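Local coordinates for protein TarM (Staphylococcus aureus subsp. aureus 21178, PDB 4X7R) that belongs to the glycosyltransferases of the GT-B fold, with a long antiparallel sheet inserted, and is seen with bound uridine-5'-diphosphate, at residues A[70-74]-A[171-177]; A[162-166]-A[178-183]; A[96-100]-A[111-115]. The protein carries 1 engineered substitution. All coordinates share one frame; numbering follows the deposited sequence.

Contact 1: residues A[70-74]-A[171-177]; sequences FEYFK and EKGYPYI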
loop_
_atom_site.group_PDB
_atom_site.type_symbol
_atom_site.label_atom_id
_atom_site.label_comp_id
_atom_site.label_asym_id
_atom_site.label_seq_id
_atom_site.Cartn_x
_atom_site.Cartn_y
_atom_site.Cartn_z
ATOM N N PHE A 70 -8.854 5.886 14.225
ATOM C CA PHE A 70 -9.187 7.299 14.465
ATOM C C PHE A 70 -10.616 7.592 14.084
ATOM O O PHE A 70 -11.306 8.256 14.852
ATOM C CB PHE A 70 -8.187 8.261 13.805
ATOM C CG PHE A 70 -6.803 8.030 14.357
ATOM C CD1 PHE A 70 -6.503 8.341 15.684
ATOM C CD2 PHE A 70 -5.839 7.364 13.601
ATOM C CE1 PHE A 70 -5.245 8.045 16.222
ATOM C CE2 PHE A 70 -4.573 7.086 14.133
ATOM C CZ PHE A 70 -4.278 7.436 15.431
ATOM N N GLU A 71 -11.097 7.011 12.959
ATOM C CA GLU A 71 -12.488 7.182 12.492
ATOM C C GLU A 71 -13.508 6.666 13.489
ATOM O O GLU A 71 -14.544 7.286 13.653
ATOM C CB GLU A 71 -12.711 6.507 11.119
ATOM C CG GLU A 71 -11.972 7.208 9.992
ATOM C CD GLU A 71 -12.478 8.586 9.604
ATOM O OE1 GLU A 71 -13.712 8.799 9.625
ATOM O OE2 GLU A 71 -11.638 9.446 9.254
ATOM N N TYR A 72 -13.215 5.540 14.147
ATOM C CA TYR A 72 -14.078 4.931 15.157
ATOM C C TYR A 72 -14.303 5.904 16.337
ATOM O O TYR A 72 -15.445 6.114 16.741
ATOM C CB TYR A 72 -13.436 3.622 15.641
ATOM C CG TYR A 72 -14.076 3.009 16.869
ATOM C CD1 TYR A 72 -15.282 2.313 16.779
ATOM C CD2 TYR A 72 -13.454 3.080 18.111
ATOM C CE1 TYR A 72 -15.885 1.762 17.913
ATOM C CE2 TYR A 72 -14.031 2.509 19.243
ATOM C CZ TYR A 72 -15.244 1.845 19.141
ATOM O OH TYR A 72 -15.813 1.274 20.253
ATOM N N PHE A 73 -13.213 6.492 16.894
ATOM C CA PHE A 73 -13.368 7.414 18.020
ATOM C C PHE A 73 -13.897 8.768 17.569
ATOM O O PHE A 73 -14.584 9.432 18.337
ATOM C CB PHE A 73 -12.044 7.570 18.786
ATOM C CG PHE A 73 -11.582 6.292 19.443
ATOM C CD1 PHE A 73 -12.267 5.765 20.534
ATOM C CD2 PHE A 73 -10.487 5.597 18.949
ATOM C CE1 PHE A 73 -11.826 4.596 21.155
ATOM C CE2 PHE A 73 -10.059 4.418 19.557
ATOM C CZ PHE A 73 -10.730 3.928 20.658
ATOM N N LYS A 74 -13.579 9.178 16.315
ATOM C CA LYS A 74 -14.057 10.432 15.735
ATOM C C LYS A 74 -15.581 10.378 15.591
ATOM O O LYS A 74 -16.252 11.345 15.923
ATOM C CB LYS A 74 -13.380 10.677 14.377
ATOM C CG LYS A 74 -13.764 11.973 13.666
ATOM C CD LYS A 74 -12.878 12.121 12.448
ATOM C CE LYS A 74 -13.195 13.341 11.637
ATOM N NZ LYS A 74 -12.034 13.734 10.799
ATOM N N GLU A 171 -15.617 16.143 13.436
ATOM C CA GLU A 171 -16.311 16.885 12.368
ATOM C C GLU A 171 -16.927 18.208 12.815
ATOM O O GLU A 171 -17.115 19.098 11.973
ATOM C CB GLU A 171 -17.367 16.018 11.650
ATOM C CG GLU A 171 -16.770 14.845 10.882
ATOM C CD GLU A 171 -16.015 15.122 9.588
ATOM O OE1 GLU A 171 -16.128 16.239 9.028
ATOM O OE2 GLU A 171 -15.323 14.189 9.118
ATOM N N LYS A 172 -17.159 18.371 14.142
ATOM C CA LYS A 172 -17.707 19.602 14.714
ATOM C C LYS A 172 -16.636 20.501 15.368
ATOM O O LYS A 172 -16.961 21.570 15.882
ATOM C CB LYS A 172 -18.892 19.303 15.648
ATOM C CG LYS A 172 -20.034 18.593 14.925
ATOM C CD LYS A 172 -21.322 18.506 15.726
ATOM C CE LYS A 172 -22.364 17.699 14.968
ATOM N NZ LYS A 172 -22.124 16.244 15.052
ATOM N N GLY A 173 -15.368 20.071 15.324
ATOM C CA GLY A 173 -14.263 20.851 15.867
ATOM C C GLY A 173 -13.951 20.595 17.325
ATOM O O GLY A 173 -13.281 21.418 17.959
ATOM N N TYR A 174 -14.406 19.456 17.870
ATOM C CA TYR A 174 -14.130 19.098 19.267
ATOM C C TYR A 174 -12.958 18.104 19.367
ATOM O O TYR A 174 -12.907 17.153 18.587
ATOM C CB TYR A 174 -15.383 18.496 19.936
ATOM C CG TYR A 174 -16.536 19.469 20.046
ATOM C CD1 TYR A 174 -16.645 20.337 21.132
ATOM C CD2 TYR A 174 -17.504 19.543 19.055
ATOM C CE1 TYR A 174 -17.709 21.235 21.235
ATOM C CE2 TYR A 174 -18.541 20.462 19.127
ATOM C CZ TYR A 174 -18.661 21.285 20.230
ATOM O OH TYR A 174 -19.730 22.147 20.284
ATOM N N PRO A 175 -12.062 18.241 20.357
ATOM C CA PRO A 175 -10.963 17.250 20.496
ATOM C C PRO A 175 -11.473 15.910 20.991
ATOM O O PRO A 175 -12.333 15.891 21.873
ATOM C CB PRO A 175 -10.021 17.877 21.532
ATOM C CG PRO A 175 -10.890 18.865 22.284
ATOM C CD PRO A 175 -11.986 19.311 21.381
ATOM N N TYR A 176 -10.949 14.786 20.424
ATOM C CA TYR A 176 -11.398 13.440 20.795
ATOM C C TYR A 176 -10.268 12.522 21.226
ATOM O O TYR A 176 -10.511 11.538 21.929
ATOM C CB TYR A 176 -12.327 12.801 19.711
ATOM C CG TYR A 176 -11.669 12.560 18.365
ATOM C CD1 TYR A 176 -11.564 13.582 17.425
ATOM C CD2 TYR A 176 -11.100 11.327 18.053
ATOM C CE1 TYR A 176 -10.962 13.370 16.188
ATOM C CE2 TYR A 176 -10.477 11.108 16.821
ATOM C CZ TYR A 176 -10.392 12.142 15.902
ATOM O OH TYR A 176 -9.806 11.954 14.675
ATOM N N ILE A 177 -9.032 12.856 20.807
ATOM C CA ILE A 177 -7.783 12.162 21.123
ATOM C C ILE A 177 -6.690 13.229 21.266
ATOM O O ILE A 177 -6.619 14.142 20.435
ATOM C CB ILE A 177 -7.374 11.091 20.039
ATOM C CG1 ILE A 177 -8.291 9.876 20.064
ATOM C CG2 ILE A 177 -5.905 10.630 20.220
ATOM C CD1 ILE A 177 -8.021 8.867 18.995
#
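Tyr176 lays one face of its ring over the backbone and aliphatic stem of Lys74, tying a helix to the start of a beta strand. Lys74 CA sits 3.9 Å from the centroid of the Tyr176 ring and only 13° off its normal, a CH-pi contact over the middle of the face. The Tyr176 ring gets there because CG stands between the backbone N and the carbonyl carbon (chi1 64°), turning the side chain from the strand onto the C-terminal end of residues 70-74, at Lys74. Lys74 adds its own side chain to this cover: CB lies 3.7 Å from Tyr176 CZ, and CD passes beside the hydroxyl. With CG anti to the backbone N (chi1 -179°) and every later torsion extended, the chain runs past the ring to Glu171, where Lys74 NZ and Glu171 OE2 form a long salt bridge of 3.7 Å. Glu171 bends at chi2 to meet it, while OE1 of the same carboxylate is paired with Lys150.

Beyond the tyrosine, Ile177 sends CD1 to the edge of the Phe70 ring, 3.7 Å from Phe70 CD1, and also to Phe73, 4.1 Å from Phe73 CD2. The isoleucine crosses both phenylalanines at about a right angle, and Phe73 CB in turn touches the tyrosine ring at CD2.

Helix 69-78 thereby packs on strand 175-182 of the long antiparallel sheet. Phe168 of strand 163-169 meets Phe70 edge-to-face, Val193 of strand 187-193 touches Phe73 and Ile177, and helix 203-214 adds Leu206 and Tyr209 against Phe73.

Contact 2: residues A[162-166]-A[178-183]; sequences KVCYQ and SRNINA
A single amide oxygen, Gln166 OE1, takes two hydrogen bonds from the guanidinium of Arg179, its directly paired neighbour across a beta hairpin. Strands 163-169 and 175-182 form this antiparallel hairpin within the long sheet. The grip is side-on: Arg179 NE and NH2 each lie 2.8 Å from Gln166 OE1, both in the carbonyl plane, and the amide and guanidinium planes differ by just 8°. The two side chains run side by side in the same direction, which lets the amide oxygen meet the edge of the guanidinium, the two groups nearly coplanar; double acceptance should hold the amide against rotation. Its other end, Gln166 NE2, makes a weak hydrogen bond to Glu155 of strand 150-157.

Gln166 and Arg179 are also a hydrogen-bonded pair, joined by Gln166 N to Arg179 O at 2.9 Å and by Arg179 N to Gln166 O at 2.8 Å. One step on, Tyr165 and Asn180 make the non-hydrogen-bonded pair. Further along, Ile181 N donates to Cys164 O. On the other side of their strand, Cys164 and Tyr165 both face Thr156 of strand 150-157, a classic beta bulge.

Ile181 packs on residues 162-166, with CG2 against Val163 O, CG1 near Val163 CG1 and CD1 beside the gripped Gln166 OE1. Ala183 CB extends the packing to Lys162 CB. Tyr165 has its CG anti to the backbone N (chi1 -159°), which brings the ring alongside the opposite strand; Asn180 ND2 comes to the ring edge, 3.4 Å from Tyr165 CD1.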
loop_
_atom_site.group_PDB
_atom_site.type_symbol
_atom_site.label_atom_id
_atom_site.label_comp_id
_atom_site.label_asym_id
_atom_site.label_seq_id
_atom_site.Cartn_x
_atom_site.Cartn_y
_atom_site.Cartn_z
ATOM N N LYS A 162 10.252 20.493 16.635
ATOM C CA LYS A 162 9.813 19.125 16.333
ATOM C C LYS A 162 8.490 18.860 17.075
ATOM O O LYS A 162 8.269 19.428 18.149
ATOM C CB LYS A 162 10.872 18.088 16.738
ATOM C CG LYS A 162 12.170 18.109 15.904
ATOM C CD LYS A 162 12.159 17.097 14.771
ATOM C CE LYS A 162 13.491 16.999 14.062
ATOM N NZ LYS A 162 14.439 16.104 14.781
ATOM N N VAL A 163 7.616 18.011 16.495
ATOM C CA VAL A 163 6.293 17.663 17.063
ATOM C C VAL A 163 6.444 16.863 18.363
ATOM O O VAL A 163 7.012 15.776 18.352
ATOM C CB VAL A 163 5.344 16.966 16.038
ATOM C CG1 VAL A 163 3.971 16.636 16.659
ATOM C CG2 VAL A 163 5.161 17.824 14.791
ATOM N N CYS A 164 5.931 17.405 19.474
ATOM C CA CYS A 164 5.969 16.713 20.762
ATOM C C CYS A 164 4.566 16.343 21.280
ATOM O O CYS A 164 4.447 15.544 22.206
ATOM C CB CYS A 164 6.760 17.510 21.797
ATOM S SG CYS A 164 6.080 19.156 22.156
ATOM N N TYR A 165 3.505 16.885 20.659
ATOM C CA TYR A 165 2.131 16.662 21.086
ATOM C C TYR A 165 1.152 16.863 19.937
ATOM O O TYR A 165 1.340 17.768 19.134
ATOM C CB TYR A 165 1.825 17.667 22.237
ATOM C CG TYR A 165 0.673 17.276 23.129
ATOM C CD1 TYR A 165 0.804 16.250 24.060
ATOM C CD2 TYR A 165 -0.544 17.954 23.069
ATOM C CE1 TYR A 165 -0.262 15.881 24.884
ATOM C CE2 TYR A 165 -1.618 17.590 23.888
ATOM C CZ TYR A 165 -1.460 16.573 24.810
ATOM O OH TYR A 165 -2.476 16.287 25.674
ATOM N N GLN A 166 0.098 16.027 19.868
ATOM C CA GLN A 166 -0.965 16.153 18.872
ATOM C C GLN A 166 -2.313 16.018 19.507
ATOM O O GLN A 166 -2.499 15.213 20.428
ATOM C CB GLN A 166 -0.900 15.096 17.742
ATOM C CG GLN A 166 0.419 15.070 17.020
ATOM C CD GLN A 166 0.379 13.988 16.003
ATOM O OE1 GLN A 166 0.016 12.837 16.293
ATOM N NE2 GLN A 166 0.747 14.346 14.789
ATOM N N SER A 178 -5.835 13.098 22.313
ATOM C CA SER A 178 -4.653 13.925 22.570
ATOM C C SER A 178 -3.539 12.929 22.863
ATOM O O SER A 178 -3.814 11.880 23.444
ATOM C CB SER A 178 -4.848 14.869 23.758
ATOM O OG SER A 178 -5.040 14.137 24.952
ATOM N N ARG A 179 -2.325 13.195 22.393
ATOM C CA ARG A 179 -1.235 12.232 22.581
ATOM C C ARG A 179 0.132 12.856 22.552
ATOM O O ARG A 179 0.360 13.844 21.828
ATOM C CB ARG A 179 -1.309 11.088 21.545
ATOM C CG ARG A 179 -0.964 11.504 20.123
ATOM C CD ARG A 179 -1.566 10.527 19.140
ATOM N NE ARG A 179 -1.013 10.745 17.806
ATOM C CZ ARG A 179 -0.985 9.825 16.860
ATOM N NH1 ARG A 179 -1.490 8.623 17.084
ATOM N NH2 ARG A 179 -0.459 10.101 15.679
ATOM N N ASN A 180 1.053 12.253 23.322
ATOM C CA ASN A 180 2.432 12.721 23.386
ATOM C C ASN A 180 3.191 12.119 22.253
ATOM O O ASN A 180 2.912 10.981 21.881
ATOM C CB ASN A 180 3.094 12.346 24.713
ATOM C CG ASN A 180 2.505 13.082 25.875
ATOM O OD1 ASN A 180 1.677 12.561 26.590
ATOM N ND2 ASN A 180 2.862 14.331 26.046
ATOM N N ILE A 181 4.126 12.877 21.687
ATOM C CA ILE A 181 4.967 12.406 20.581
ATOM C C ILE A 181 6.414 12.563 21.013
ATOM O O ILE A 181 6.805 13.649 21.412
ATOM C CB ILE A 181 4.682 13.136 19.213
ATOM C CG1 ILE A 181 3.205 13.033 18.764
ATOM C CG2 ILE A 181 5.673 12.703 18.096
ATOM C CD1 ILE A 181 2.742 11.669 18.382
ATOM N N ASN A 182 7.185 11.469 20.977
ATOM C CA ASN A 182 8.608 11.473 21.329
ATOM C C ASN A 182 9.300 12.125 20.130
ATOM O O ASN A 182 9.398 11.506 19.077
ATOM C CB ASN A 182 9.081 10.010 21.537
ATOM C CG ASN A 182 10.547 9.806 21.853
ATOM O OD1 ASN A 182 11.358 10.729 21.894
ATOM N ND2 ASN A 182 10.916 8.561 22.071
ATOM N N ALA A 183 9.670 13.389 20.255
ATOM C CA ALA A 183 10.299 14.188 19.196
ATOM C C ALA A 183 11.615 13.611 18.618
ATOM O O ALA A 183 11.944 13.899 17.463
ATOM C CB ALA A 183 10.510 15.614 19.679
#

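Contact 3: residues A[96-100]-A[111-115]; sequences LKNTI and YFDIT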
loop_
_atom_site.group_PDB
_atom_site.type_symbol
_atom_site.label_atom_id
_atom_site.label_comp_id
_atom_site.label_asym_id
_atom_site.label_seq_id
_atom_site.Cartn_x
_atom_site.Cartn_y
_atom_site.Cartn_z
ATOM N N LEU A 96 -5.406 36.533 16.111
ATOM C CA LEU A 96 -5.035 37.226 14.879
ATOM C C LEU A 96 -5.623 38.646 14.841
ATOM O O LEU A 96 -5.331 39.405 13.918
ATOM C CB LEU A 96 -5.462 36.414 13.647
ATOM C CG LEU A 96 -4.744 35.076 13.434
ATOM C CD1 LEU A 96 -5.525 34.187 12.491
ATOM C CD2 LEU A 96 -3.331 35.279 12.931
ATOM N N LYS A 97 -6.448 38.999 15.848
ATOM C CA LYS A 97 -7.049 40.326 15.964
ATOM C C LYS A 97 -5.958 41.297 16.418
ATOM O O LYS A 97 -5.117 40.945 17.256
ATOM C CB LYS A 97 -8.231 40.318 16.949
ATOM C CG LYS A 97 -9.227 41.447 16.718
ATOM C CD LYS A 97 -10.248 41.551 17.848
ATOM C CE LYS A 97 -10.982 42.868 17.826
ATOM N NZ LYS A 97 -12.011 42.944 18.895
ATOM N N ASN A 98 -5.961 42.502 15.838
ATOM C CA ASN A 98 -4.984 43.555 16.112
ATOM C C ASN A 98 -3.545 43.155 15.709
ATOM O O ASN A 98 -2.598 43.292 16.491
ATOM C CB ASN A 98 -5.110 44.122 17.546
ATOM C CG ASN A 98 -6.408 44.864 17.812
ATOM O OD1 ASN A 98 -6.932 45.601 16.962
ATOM N ND2 ASN A 98 -6.940 44.718 19.022
ATOM N N THR A 99 -3.412 42.649 14.470
ATOM C CA THR A 99 -2.150 42.262 13.843
ATOM C C THR A 99 -1.975 43.012 12.512
ATOM O O THR A 99 -2.918 43.637 12.017
ATOM C CB THR A 99 -2.057 40.730 13.600
ATOM O OG1 THR A 99 -3.123 40.299 12.752
ATOM C CG2 THR A 99 -1.993 39.914 14.888
ATOM N N ILE A 100 -0.763 42.949 11.945
ATOM C CA ILE A 100 -0.439 43.516 10.639
ATOM C C ILE A 100 -0.226 42.303 9.736
ATOM O O ILE A 100 0.623 41.465 10.037
ATOM C CB ILE A 100 0.826 44.458 10.657
ATOM C CG1 ILE A 100 0.664 45.712 11.555
ATOM C CG2 ILE A 100 1.324 44.799 9.239
ATOM C CD1 ILE A 100 -0.240 46.850 11.053
ATOM N N TYR A 111 1.659 37.385 10.273
ATOM C CA TYR A 111 0.936 38.292 11.168
ATOM C C TYR A 111 1.812 38.753 12.309
ATOM O O TYR A 111 2.463 37.932 12.946
ATOM C CB TYR A 111 -0.394 37.646 11.652
ATOM C CG TYR A 111 -1.299 37.266 10.498
ATOM C CD1 TYR A 111 -1.101 36.082 9.792
ATOM C CD2 TYR A 111 -2.280 38.141 10.038
ATOM C CE1 TYR A 111 -1.851 35.779 8.662
ATOM C CE2 TYR A 111 -3.063 37.829 8.927
ATOM C CZ TYR A 111 -2.847 36.643 8.246
ATOM O OH TYR A 111 -3.606 36.316 7.149
ATOM N N PHE A 112 1.858 40.077 12.536
ATOM C CA PHE A 112 2.691 40.731 13.549
ATOM C C PHE A 112 1.812 41.570 14.471
ATOM O O PHE A 112 0.986 42.326 13.969
ATOM C CB PHE A 112 3.778 41.605 12.854
ATOM C CG PHE A 112 4.787 40.793 12.067
ATOM C CD1 PHE A 112 4.479 40.301 10.799
ATOM C CD2 PHE A 112 6.037 40.500 12.600
ATOM C CE1 PHE A 112 5.390 39.501 10.095
ATOM C CE2 PHE A 112 6.952 39.701 11.889
ATOM C CZ PHE A 112 6.622 39.212 10.641
ATOM N N ASP A 113 1.967 41.438 15.808
ATOM C CA ASP A 113 1.154 42.225 16.744
ATOM C C ASP A 113 1.517 43.695 16.717
ATOM O O ASP A 113 2.694 44.038 16.753
ATOM C CB ASP A 113 1.194 41.669 18.180
ATOM C CG ASP A 113 0.296 42.417 19.160
ATOM O OD1 ASP A 113 -0.935 42.189 19.134
ATOM O OD2 ASP A 113 0.818 43.261 19.922
ATOM N N ILE A 114 0.490 44.556 16.647
ATOM C CA ILE A 114 0.589 46.011 16.602
ATOM C C ILE A 114 1.332 46.610 17.817
ATOM O O ILE A 114 2.058 47.589 17.646
ATOM C CB ILE A 114 -0.817 46.621 16.306
ATOM C CG1 ILE A 114 -1.104 46.575 14.788
ATOM C CG2 ILE A 114 -1.006 48.044 16.868
ATOM C CD1 ILE A 114 -2.555 46.327 14.381
ATOM N N THR A 115 1.197 45.993 19.016
ATOM C CA THR A 115 1.860 46.475 20.239
ATOM C C THR A 115 3.209 45.801 20.528
ATOM O O THR A 115 4.208 46.513 20.646
ATOM C CB THR A 115 0.907 46.519 21.455
ATOM O OG1 THR A 115 0.404 45.208 21.724
ATOM C CG2 THR A 115 -0.238 47.515 21.276
#
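Residues 96-100 and 111-115 join the open end of the beta hairpin formed by strands 99-103 and 108-113, at an outer margin of the long antiparallel sheet. Ile100 and Phe112 are a hydrogen-bonded pair: Ile100 N lies 2.7 Å from Phe112 O, and the return bond from Phe112 N to Ile100 O is 3.1 Å long. Thr99 and Asp113 follow as the non-hydrogen-bonded pair, and Ile114 N closes the end with a straight but weak bond to Asn98 O at 3.3 Å. Beyond the pairing, Asp113 OD2 accepts from Thr115 N, completing an Asx turn, and also from Thr115 OG1 and Thr116 N.

Leu96 places CD2 over one face of the Tyr111 ring, 4.1 Å from its centroid in a CH-pi contact. Thr99 OG1 comes to the edge of that ring, 3.6 Å from Tyr111 CD2. With OG1 held between the backbone N and the carbonyl carbon (chi1 60°), the hydroxyl also reaches back to donate to Leu96 O at 2.7 Å, linking the residue over the ring face to the one at its edge. Ile100 CG1 meets Ile114 CG1 as the side chains cross at about a right angle.

Two sound backbone bonds between Ile100 and Phe112 thus give way to a weak one between Asn98 and Ile114, consistent with a pairing that slackens toward the hairpin's open end, where apolar side-chain contacts continue the join.

In the fold
After the first strands and helices of the N-terminal parallel sheet, the chain enters helix 69-78, whose residues 70-74 meet their partner about a hundred residues later. Contact 3 closes a short hairpin at the antiparallel sheet's first strands, nested inside the loop that contact 1 eventually completes. The chain then runs through successive antiparallel strands to residues 162-166, which open contact 2. Before that hairpin is closed by 178-183, residues 171-177 complete contact 1, so the two cross. Both use strand 175-182 and touch where Phe70 CZ lies 3.5 Å from Arg179 NH1. Contact 3 is remote, its centre about 31 Å from that of contact 1, yet all three reach one sheet, anchored to a helix by contact 1.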